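Local coordinates for protein Lic11098 (Leptospira interrogans serogroup Icterohaemorrhagiae serovar copenhageni, PDB 4U08) that is of unknown function but is built as a leucine-rich repeat solenoid, a scaffold commonly used for protein binding, and is considered a possible virulence factor, at residues Leu48-Asp52 with Asn53-Ala57; Leu117-His121 with Asn122-Thr126; Leu301-Asn305 with Asn306-Phe310; Ala355-Pro358 with Glu359-Gln363. One frame throughout, in Å; residues are numbered along the deposited sequence.

Contact 1 of 4, residues Leu48-Asp52 with Asn53-Ala57; sequences LNLDD and NQLIA
The flat amide of N53 has the carbonyl oxygen of D52 over one face and the carbonyl of L50 at its nitrogen edge. D52 O stands almost squarely above the amide, 3.4 Å from N53 CG. At the edge, N53 ND2 gives a hydrogen bond of 3.0 Å to L50 O, with an N-H...O angle of 158°. The acceptor lies close to the amide plane, but the donor sits above the plane of the L50 carbonyl and so does not use a lone pair. CG of N53 is anti to its own carbonyl carbon (chi1 -78°), which turns the amide back over the bend. The previous coil holds the amide as well: L27 O accepts from ND2, while S30 N and L32 N both donate to OD1, fixing its rotation. Below, L50 CD1 meets L55 CD1 at 3.9 Å, the two leucines set nearly perpendicular. Earlier in the bend an Asx turn forms, N49 OD1 taking the N-H of D51 at 3.1 Å in the carbonyl plane. A water bridges D52 O to Q54 NE2, donating to the first and accepting from the second. Inward leucines spaced about one buried asparagine are the signature of the leucine-rich repeat, LxxLxLxxNxL, in which the asparagine bonds backbone groups of adjoining turns.

Contact 2 of 4, residues Leu117-His121 with Asn122-Thr126; sequences LNLAH and NQLAT
N122 reaches back under the turn to L119, its side-chain ND2 donating to L119 O over 3.1 Å with an N-H...O angle of 159°. The oxygen lies near the amide plane of N122, whereas the nitrogen approaches from above the L119 carbonyl group. H121 O covers one face of the same amide, 3.5 Å from N122 CG. Next to this polar pair, L124 CD1 presses on L119 at two points, 3.9 Å from CB and 4.0 Å from CD1, with the side chains roughly perpendicular. Both leucines place CG beside the backbone N (chi1 -68° for L119), which lets the branched ends meet in the interior. What positions these groups comes from the coils before and after. N122 ND2 also bonds L96 O and its OD1 accepts from L101 N, so that both ends of the amide are satisfied. L119 O receives a further bond from N145 ND2, and N145 OD1 takes the N-H of L124: the asparagine of the following coil thus holds both halves of the bend. N118 OD1 closes an Asx turn by accepting from A120 N at 3.1 Å. The ring of H121 stacks with that of H144. The bend leaves strand 116-118, which lies between the parallel strands 93-95 and 139-141; L117 and N118 hydrogen-bond through their backbones to those two neighbours, and the loop leads on to strand 139-141.

Contact 3 of 4, residues Leu301-Asn305 with Asn306-Phe310; sequences LYLGN and NQLNF
L303 O takes two N-H donors, a weak one from N306 N at 3.5 Å and one from N329 ND2 of the following coil. The first of these closes a type II beta turn from L303 to N306, in which G304 and N305 are the central residues and N305 takes a left-handed backbone conformation (phi 62°). The side chain of N306 is tucked under the turn and touches N283, L285 and N329, although the orientation of its amide is doubtful. Beneath it, L303 CD1 and L308 CD1 meet at 4.1 Å, one side chain lying crosswise to the other. N329 OD1 also takes the N-H of L308, so the same amide bridges the backbones of L303 and L308. A water lies 2.8 Å from N305 O and accepts from Q307 NE2 at 3.1 Å. A bound zinc ion lies about 5 Å from G304. Buried L301, L303 and L308 around N306 give the LxLxxNxL core of a leucine-rich repeat, here at the bend that follows the strand.

Contact 4 of 4, residues Ala355-Pro358 with Glu359-Gln363; sequences ATLP and EEIKQ
A short surface contact joins L357 and P358 to the 3-10 turn 359-363 that follows them, in the connection between strands 346-348 and 369-371. The backbone opens the turn: I361 N donates to P358 O at 3.2 Å with an N-H...O angle of 165°. K362 N to E359 O and Q363 N to E360 O, each 3.1 Å, continue the same three-residue spacing. I361 CG2 packs closely on the first acceptor, 3.3 Å from P358 O, while CG1, anti to the backbone N (chi1 -157°), carries CD1 inward to L357 CD1 at 4.2 Å. E360 folds back along the proline, its OE1 3.6 Å from P358 CB, because its chain bends at chi2 (85°). On another side E359 and K362 form a salt bridge, NZ meeting the anti lone pair of OE1 at 2.8 Å; the second oxygen, OE2, pairs with R384 of helix 379-388. That carboxylate is therefore shared by two cations, which probably favours its charged form. L357 lies between the preceding coil, through L334, and the closing helix, through I385, and P358 rests on L334 and I338. A leucine-proline pair running into a brief 3-10 turn, with an isoleucine pointing inward, is the recurring LPxEI element on the return side of these leucine-rich repeat coils.

Contacts 1, 2 and 3 are buried and occupy the same place in three separate coils, each at the bend leaving one of the parallel strands; contact 4 is a surface contact on the return path of a later coil. In the first two a side-chain amide reaches a carbonyl, with an Asx turn beside it. Contact 3 has Y302 where the others have the Asx-turn asparagine, and G304 at the turn, which a weak backbone bond from N306 N to L303 O closes. Contact 4 relies on 3-10 backbone bonds and charged pairs. Contacts 1 and 2 lie 16 Å apart between centres, whereas contacts 1 and 4 are 65 Å apart, toward opposite ends of the solenoid.

Contact 1 of 4, residues Leu48-Asp52 with Asn53-Ala57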
loop_
_atom_site.group_PDB
_atom_site.type_symbol
_atom_site.label_atom_id
_atom_site.label_comp_id
_atom_site.label_asym_id
_atom_site.label_seq_id
_atom_site.Cartn_x
_atom_site.Cartn_y
_atom_site.Cartn_z
ATOM N N LEU A 48 17.180 -9.239 -22.035
ATOM C CA LEU A 48 18.545 -9.105 -21.582
ATOM C C LEU A 48 18.533 -8.930 -20.075
ATOM O O LEU A 48 17.978 -7.956 -19.566
ATOM C CB LEU A 48 19.232 -7.919 -22.310
ATOM C CG LEU A 48 20.649 -7.546 -21.866
ATOM C CD1 LEU A 48 21.603 -8.741 -21.961
ATOM C CD2 LEU A 48 21.170 -6.365 -22.673
ATOM N N ASN A 49 19.105 -9.896 -19.356
ATOM C CA ASN A 49 19.145 -9.824 -17.910
ATOM C C ASN A 49 20.560 -9.508 -17.436
ATOM O O ASN A 49 21.467 -10.332 -17.559
ATOM C CB ASN A 49 18.566 -11.097 -17.268
ATOM C CG ASN A 49 18.277 -10.959 -15.796
ATOM O OD1 ASN A 49 18.763 -10.051 -15.116
ATOM N ND2 ASN A 49 17.521 -11.890 -15.246
ATOM N N LEU A 50 20.742 -8.294 -16.911
ATOM C CA LEU A 50 22.024 -7.798 -16.405
ATOM C C LEU A 50 21.962 -7.517 -14.899
ATOM O O LEU A 50 22.840 -6.838 -14.363
ATOM C CB LEU A 50 22.447 -6.535 -17.191
ATOM C CG LEU A 50 22.670 -6.697 -18.707
ATOM C CD1 LEU A 50 23.023 -5.370 -19.349
ATOM C CD2 LEU A 50 23.766 -7.708 -19.002
ATOM N N ASP A 51 20.923 -8.048 -14.215
ATOM C CA ASP A 51 20.682 -7.852 -12.784
ATOM C C ASP A 51 21.823 -8.327 -11.918
ATOM O O ASP A 51 22.492 -9.295 -12.270
ATOM C CB ASP A 51 19.422 -8.608 -12.330
ATOM C CG ASP A 51 18.086 -8.062 -12.805
ATOM O OD1 ASP A 51 18.049 -6.903 -13.289
ATOM O OD2 ASP A 51 17.079 -8.791 -12.690
ATOM N N ASP A 52 22.009 -7.684 -10.754
ATOM C CA ASP A 52 23.000 -8.064 -9.746
ATOM C C ASP A 52 24.408 -8.173 -10.326
ATOM O O ASP A 52 24.984 -9.256 -10.333
ATOM C CB ASP A 52 22.588 -9.388 -9.059
ATOM C CG ASP A 52 21.258 -9.343 -8.334
ATOM O OD1 ASP A 52 21.267 -9.366 -7.093
ATOM O OD2 ASP A 52 20.205 -9.356 -9.014
ATOM N N ASN A 53 24.929 -7.075 -10.872
ATOM C CA ASN A 53 26.277 -7.027 -11.441
ATOM C C ASN A 53 26.961 -5.736 -10.956
ATOM O O ASN A 53 26.456 -5.116 -10.016
ATOM C CB ASN A 53 26.254 -7.181 -12.985
ATOM C CG ASN A 53 26.062 -8.607 -13.462
ATOM O OD1 ASN A 53 26.846 -9.516 -13.140
ATOM N ND2 ASN A 53 25.021 -8.835 -14.251
ATOM N N GLN A 54 28.111 -5.338 -11.545
ATOM C CA GLN A 54 28.802 -4.122 -11.098
ATOM C C GLN A 54 28.930 -3.059 -12.203
ATOM O O GLN A 54 29.888 -2.278 -12.196
ATOM C CB GLN A 54 30.164 -4.452 -10.457
ATOM C CG GLN A 54 30.063 -5.148 -9.104
ATOM C CD GLN A 54 30.115 -6.654 -9.231
ATOM O OE1 GLN A 54 31.148 -7.233 -9.590
ATOM N NE2 GLN A 54 29.014 -7.325 -8.899
ATOM N N LEU A 55 27.935 -2.999 -13.117
ATOM C CA LEU A 55 27.907 -2.037 -14.226
ATOM C C LEU A 55 27.780 -0.599 -13.731
ATOM O O LEU A 55 26.937 -0.311 -12.881
ATOM C CB LEU A 55 26.779 -2.350 -15.232
ATOM C CG LEU A 55 26.778 -3.728 -15.899
ATOM C CD1 LEU A 55 25.545 -3.907 -16.767
ATOM C CD2 LEU A 55 28.002 -3.924 -16.750
ATOM N N ILE A 56 28.644 0.288 -14.237
ATOM C CA ILE A 56 28.638 1.705 -13.889
ATOM C C ILE A 56 28.016 2.520 -15.023
ATOM O O ILE A 56 27.490 3.606 -14.781
ATOM C CB ILE A 56 30.035 2.234 -13.452
ATOM C CG1 ILE A 56 31.116 1.997 -14.537
ATOM C CG2 ILE A 56 30.438 1.661 -12.081
ATOM C CD1 ILE A 56 32.390 2.893 -14.420
ATOM N N ALA A 57 28.050 1.969 -16.252
ATOM C CA ALA A 57 27.513 2.581 -17.464
ATOM C C ALA A 57 27.148 1.508 -18.489
ATOM O O ALA A 57 27.414 0.327 -18.260
ATOM C CB ALA A 57 28.542 3.539 -18.054
HETATM O O HOH W 1 27.526 -10.219 -9.443
#

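Contact 2 of 4, residues Leu117-His121 with Asn122-Thr126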
loop_
_atom_site.group_PDB
_atom_site.type_symbol
_atom_site.label_atom_id
_atom_site.label_comp_id
_atom_site.label_asym_id
_atom_site.label_seq_id
_atom_site.Cartn_x
_atom_site.Cartn_y
_atom_site.Cartn_z
ATOM N N LEU A 117 8.206 0.934 -16.061
ATOM C CA LEU A 117 9.469 1.612 -15.802
ATOM C C LEU A 117 9.734 1.579 -14.312
ATOM O O LEU A 117 8.970 2.147 -13.528
ATOM C CB LEU A 117 9.387 3.050 -16.345
ATOM C CG LEU A 117 10.564 3.999 -16.054
ATOM C CD1 LEU A 117 11.908 3.418 -16.558
ATOM C CD2 LEU A 117 10.310 5.362 -16.689
ATOM N N ASN A 118 10.776 0.857 -13.909
ATOM C CA ASN A 118 11.110 0.747 -12.507
ATOM C C ASN A 118 12.377 1.542 -12.239
ATOM O O ASN A 118 13.462 1.103 -12.605
ATOM C CB ASN A 118 11.271 -0.724 -12.071
ATOM C CG ASN A 118 11.320 -0.895 -10.577
ATOM O OD1 ASN A 118 11.694 0.003 -9.841
ATOM N ND2 ASN A 118 10.878 -2.040 -10.076
ATOM N N LEU A 119 12.240 2.697 -11.583
ATOM C CA LEU A 119 13.380 3.559 -11.232
ATOM C C LEU A 119 13.541 3.649 -9.720
ATOM O O LEU A 119 14.196 4.568 -9.218
ATOM C CB LEU A 119 13.198 4.968 -11.864
ATOM C CG LEU A 119 13.281 5.055 -13.385
ATOM C CD1 LEU A 119 12.729 6.407 -13.891
ATOM C CD2 LEU A 119 14.696 4.827 -13.869
ATOM N N ALA A 120 12.959 2.677 -8.969
ATOM C CA ALA A 120 13.054 2.704 -7.514
ATOM C C ALA A 120 14.501 2.500 -7.037
ATOM O O ALA A 120 15.294 1.943 -7.772
ATOM C CB ALA A 120 12.113 1.667 -6.898
ATOM N N HIS A 121 14.856 3.017 -5.859
ATOM C CA HIS A 121 16.190 2.897 -5.248
ATOM C C HIS A 121 17.304 3.489 -6.124
ATOM O O HIS A 121 18.284 2.829 -6.441
ATOM C CB HIS A 121 16.494 1.441 -4.809
ATOM C CG HIS A 121 15.582 0.945 -3.737
ATOM N ND1 HIS A 121 15.993 0.866 -2.414
ATOM C CD2 HIS A 121 14.281 0.592 -3.806
ATOM C CE1 HIS A 121 14.950 0.425 -1.733
ATOM N NE2 HIS A 121 13.895 0.244 -2.527
ATOM N N ASN A 122 17.134 4.751 -6.515
ATOM C CA ASN A 122 18.145 5.497 -7.259
ATOM C C ASN A 122 18.367 6.816 -6.531
ATOM O O ASN A 122 18.003 6.929 -5.351
ATOM C CB ASN A 122 17.745 5.662 -8.729
ATOM C CG ASN A 122 18.081 4.456 -9.535
ATOM O OD1 ASN A 122 19.217 4.283 -9.955
ATOM N ND2 ASN A 122 17.124 3.567 -9.724
ATOM N N GLN A 123 18.968 7.813 -7.198
ATOM C CA GLN A 123 19.198 9.108 -6.555
ATOM C C GLN A 123 18.614 10.240 -7.435
ATOM O O GLN A 123 19.225 11.292 -7.634
ATOM C CB GLN A 123 20.694 9.269 -6.162
ATOM C CG GLN A 123 21.003 8.543 -4.829
ATOM C CD GLN A 123 22.416 8.043 -4.596
ATOM O OE1 GLN A 123 22.652 6.832 -4.446
ATOM N NE2 GLN A 123 23.357 8.962 -4.393
ATOM N N LEU A 124 17.392 9.993 -7.955
ATOM C CA LEU A 124 16.656 10.923 -8.817
ATOM C C LEU A 124 15.942 11.994 -8.022
ATOM O O LEU A 124 15.313 11.701 -7.012
ATOM C CB LEU A 124 15.643 10.177 -9.691
ATOM C CG LEU A 124 16.202 9.151 -10.669
ATOM C CD1 LEU A 124 15.083 8.305 -11.263
ATOM C CD2 LEU A 124 16.977 9.825 -11.785
ATOM N N ALA A 125 16.045 13.252 -8.472
ATOM C CA ALA A 125 15.357 14.382 -7.845
ATOM C C ALA A 125 14.372 15.013 -8.842
ATOM O O ALA A 125 13.493 15.780 -8.455
ATOM C CB ALA A 125 16.373 15.416 -7.369
ATOM N N THR A 126 14.525 14.672 -10.129
ATOM C CA THR A 126 13.719 15.205 -11.219
ATOM C C THR A 126 13.545 14.172 -12.305
ATOM O O THR A 126 14.349 13.237 -12.421
ATOM C CB THR A 126 14.471 16.395 -11.922
ATOM O OG1 THR A 126 15.724 15.954 -12.447
ATOM C CG2 THR A 126 14.654 17.604 -11.045
#

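Contact 3 of 4, residues Leu301-Asn305 with Asn306-Phe310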
loop_
_atom_site.group_PDB
_atom_site.type_symbol
_atom_site.label_atom_id
_atom_site.label_comp_id
_atom_site.label_asym_id
_atom_site.label_seq_id
_atom_site.Cartn_x
_atom_site.Cartn_y
_atom_site.Cartn_z
ATOM N N LEU A 301 -12.112 -5.737 14.034
ATOM C CA LEU A 301 -12.183 -4.410 14.656
ATOM C C LEU A 301 -11.106 -4.285 15.732
ATOM O O LEU A 301 -11.114 -5.025 16.721
ATOM C CB LEU A 301 -13.600 -4.186 15.209
ATOM C CG LEU A 301 -13.923 -2.837 15.891
ATOM C CD1 LEU A 301 -13.508 -1.610 14.973
ATOM C CD2 LEU A 301 -15.390 -2.781 16.269
ATOM N N TYR A 302 -10.122 -3.403 15.487
ATOM C CA TYR A 302 -8.989 -3.200 16.383
ATOM C C TYR A 302 -9.129 -1.851 17.039
ATOM O O TYR A 302 -9.136 -0.826 16.354
ATOM C CB TYR A 302 -7.642 -3.289 15.640
ATOM C CG TYR A 302 -7.332 -4.606 14.974
ATOM C CD1 TYR A 302 -7.268 -5.785 15.712
ATOM C CD2 TYR A 302 -6.994 -4.661 13.619
ATOM C CE1 TYR A 302 -6.916 -6.993 15.111
ATOM C CE2 TYR A 302 -6.631 -5.864 13.007
ATOM C CZ TYR A 302 -6.570 -7.020 13.760
ATOM O OH TYR A 302 -6.236 -8.196 13.128
ATOM N N LEU A 303 -9.289 -1.854 18.369
ATOM C CA LEU A 303 -9.463 -0.630 19.159
ATOM C C LEU A 303 -8.486 -0.547 20.323
ATOM O O LEU A 303 -8.745 0.171 21.299
ATOM C CB LEU A 303 -10.920 -0.531 19.655
ATOM C CG LEU A 303 -11.994 -0.318 18.581
ATOM C CD1 LEU A 303 -13.357 -0.782 19.049
ATOM C CD2 LEU A 303 -12.060 1.137 18.156
ATOM N N GLY A 304 -7.366 -1.237 20.215
ATOM C CA GLY A 304 -6.377 -1.245 21.275
ATOM C C GLY A 304 -5.837 0.122 21.630
ATOM O O GLY A 304 -5.604 0.952 20.749
ATOM N N ASN A 305 -5.644 0.370 22.936
ATOM C CA ASN A 305 -4.997 1.598 23.427
ATOM C C ASN A 305 -5.753 2.888 23.076
ATOM O O ASN A 305 -5.184 3.977 23.100
ATOM C CB ASN A 305 -3.541 1.661 22.959
ATOM C CG ASN A 305 -2.595 2.189 23.969
ATOM O OD1 ASN A 305 -2.282 1.516 24.951
ATOM N ND2 ASN A 305 -2.038 3.368 23.692
ATOM N N ASN A 306 -7.056 2.785 22.876
ATOM C CA ASN A 306 -7.887 3.959 22.820
ATOM C C ASN A 306 -8.197 4.310 24.310
ATOM O O ASN A 306 -7.606 3.744 25.250
ATOM C CB ASN A 306 -9.189 3.645 22.096
ATOM C CG ASN A 306 -9.125 3.726 20.633
ATOM O OD1 ASN A 306 -9.439 2.772 19.920
ATOM N ND2 ASN A 306 -8.678 4.852 20.153
ATOM N N GLN A 307 -9.168 5.172 24.518
ATOM C CA GLN A 307 -9.592 5.623 25.827
ATOM C C GLN A 307 -11.070 5.351 25.989
ATOM O O GLN A 307 -11.760 6.116 26.655
ATOM C CB GLN A 307 -9.279 7.127 25.964
ATOM C CG GLN A 307 -7.784 7.465 26.071
ATOM C CD GLN A 307 -7.492 8.948 25.876
ATOM O OE1 GLN A 307 -8.310 9.841 26.178
ATOM N NE2 GLN A 307 -6.297 9.248 25.378
ATOM N N LEU A 308 -11.590 4.283 25.344
ATOM C CA LEU A 308 -13.022 3.966 25.457
ATOM C C LEU A 308 -13.447 3.587 26.870
ATOM O O LEU A 308 -12.791 2.769 27.505
ATOM C CB LEU A 308 -13.394 2.829 24.504
ATOM C CG LEU A 308 -13.255 3.123 23.021
ATOM C CD1 LEU A 308 -13.318 1.818 22.226
ATOM C CD2 LEU A 308 -14.332 4.111 22.557
ATOM N N ASN A 309 -14.548 4.170 27.357
ATOM C CA ASN A 309 -15.080 3.847 28.686
ATOM C C ASN A 309 -16.178 2.879 28.526
ATOM O O ASN A 309 -16.369 2.022 29.381
ATOM C CB ASN A 309 -15.616 5.107 29.402
ATOM C CG ASN A 309 -14.516 5.889 30.061
ATOM O OD1 ASN A 309 -13.689 5.337 30.790
ATOM N ND2 ASN A 309 -14.468 7.180 29.791
ATOM N N PHE A 310 -16.890 2.977 27.392
ATOM C CA PHE A 310 -18.021 2.123 27.083
ATOM C C PHE A 310 -18.098 1.873 25.584
ATOM O O PHE A 310 -17.485 2.584 24.777
ATOM C CB PHE A 310 -19.367 2.765 27.539
ATOM C CG PHE A 310 -19.464 3.068 29.015
ATOM C CD1 PHE A 310 -19.787 2.068 29.928
ATOM C CD2 PHE A 310 -19.227 4.355 29.495
ATOM C CE1 PHE A 310 -19.825 2.343 31.309
ATOM C CE2 PHE A 310 -19.301 4.638 30.868
ATOM C CZ PHE A 310 -19.606 3.632 31.759
HETATM O O HOH W 2 -5.153 6.620 24.095
#

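Contact 4 of 4, residues Ala355-Pro358 with Glu359-Gln363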
loop_
_atom_site.group_PDB
_atom_site.type_symbol
_atom_site.label_atom_id
_atom_site.label_comp_id
_atom_site.label_asym_id
_atom_site.label_seq_id
_atom_site.Cartn_x
_atom_site.Cartn_y
_atom_site.Cartn_z
ATOM N N ALA A 355 -15.215 -5.266 36.093
ATOM C CA ALA A 355 -15.394 -5.905 37.409
ATOM C C ALA A 355 -16.400 -7.024 37.269
ATOM O O ALA A 355 -16.529 -7.847 38.162
ATOM C CB ALA A 355 -15.902 -4.885 38.416
ATOM N N THR A 356 -17.095 -7.072 36.124
ATOM C CA THR A 356 -18.087 -8.104 35.800
ATOM C C THR A 356 -18.174 -8.321 34.270
ATOM O O THR A 356 -17.744 -7.459 33.517
ATOM C CB THR A 356 -19.475 -7.722 36.398
ATOM O OG1 THR A 356 -20.330 -8.850 36.267
ATOM C CG2 THR A 356 -20.120 -6.507 35.715
ATOM N N LEU A 357 -18.777 -9.431 33.849
ATOM C CA LEU A 357 -19.060 -9.750 32.443
ATOM C C LEU A 357 -20.539 -10.078 32.314
ATOM O O LEU A 357 -21.083 -10.727 33.210
ATOM C CB LEU A 357 -18.224 -10.939 31.927
ATOM C CG LEU A 357 -16.706 -10.703 31.826
ATOM C CD1 LEU A 357 -16.001 -11.966 31.411
ATOM C CD2 LEU A 357 -16.375 -9.578 30.855
ATOM N N PRO A 358 -21.229 -9.658 31.232
ATOM C CA PRO A 358 -22.651 -10.001 31.128
ATOM C C PRO A 358 -22.820 -11.510 31.008
ATOM O O PRO A 358 -21.952 -12.190 30.449
ATOM C CB PRO A 358 -23.098 -9.264 29.871
ATOM C CG PRO A 358 -21.844 -9.046 29.076
ATOM C CD PRO A 358 -20.775 -8.841 30.080
ATOM N N GLU A 359 -23.901 -12.039 31.582
ATOM C CA GLU A 359 -24.201 -13.479 31.513
ATOM C C GLU A 359 -24.306 -13.946 30.045
ATOM O O GLU A 359 -23.894 -15.068 29.735
ATOM C CB GLU A 359 -25.510 -13.791 32.269
ATOM C CG GLU A 359 -25.863 -15.278 32.318
ATOM C CD GLU A 359 -24.875 -16.238 32.968
ATOM O OE1 GLU A 359 -24.989 -17.456 32.699
ATOM O OE2 GLU A 359 -24.048 -15.794 33.798
ATOM N N GLU A 360 -24.790 -13.047 29.155
ATOM C CA GLU A 360 -24.944 -13.246 27.709
ATOM C C GLU A 360 -23.656 -13.666 26.981
ATOM O O GLU A 360 -23.745 -14.067 25.823
ATOM C CB GLU A 360 -25.564 -12.006 27.049
ATOM C CG GLU A 360 -27.021 -11.756 27.412
ATOM C CD GLU A 360 -27.292 -10.994 28.701
ATOM O OE1 GLU A 360 -26.331 -10.698 29.448
ATOM O OE2 GLU A 360 -28.475 -10.669 28.951
ATOM N N ILE A 361 -22.473 -13.588 27.641
ATOM C CA ILE A 361 -21.184 -14.039 27.103
ATOM C C ILE A 361 -21.205 -15.556 26.823
ATOM O O ILE A 361 -20.512 -16.027 25.916
ATOM C CB ILE A 361 -19.965 -13.590 27.974
ATOM C CG1 ILE A 361 -18.669 -13.558 27.149
ATOM C CG2 ILE A 361 -19.806 -14.430 29.270
ATOM C CD1 ILE A 361 -17.635 -12.552 27.618
ATOM N N LYS A 362 -22.026 -16.308 27.592
ATOM C CA LYS A 362 -22.208 -17.753 27.424
ATOM C C LYS A 362 -22.790 -18.103 26.049
ATOM O O LYS A 362 -22.651 -19.230 25.609
ATOM C CB LYS A 362 -23.063 -18.341 28.559
ATOM C CG LYS A 362 -24.562 -18.070 28.465
ATOM C CD LYS A 362 -25.278 -18.755 29.633
ATOM C CE LYS A 362 -26.715 -18.323 29.794
ATOM N NZ LYS A 362 -27.157 -18.429 31.215
ATOM N N GLN A 363 -23.410 -17.128 25.361
ATOM C CA GLN A 363 -23.982 -17.292 24.019
ATOM C C GLN A 363 -22.900 -17.263 22.913
ATOM O O GLN A 363 -23.215 -17.519 21.751
ATOM C CB GLN A 363 -25.027 -16.195 23.754
ATOM C CG GLN A 363 -26.177 -16.134 24.766
ATOM C CD GLN A 363 -27.014 -14.864 24.678
ATOM O OE1 GLN A 363 -26.814 -13.981 23.824
ATOM N NE2 GLN A 363 -27.984 -14.734 25.576
#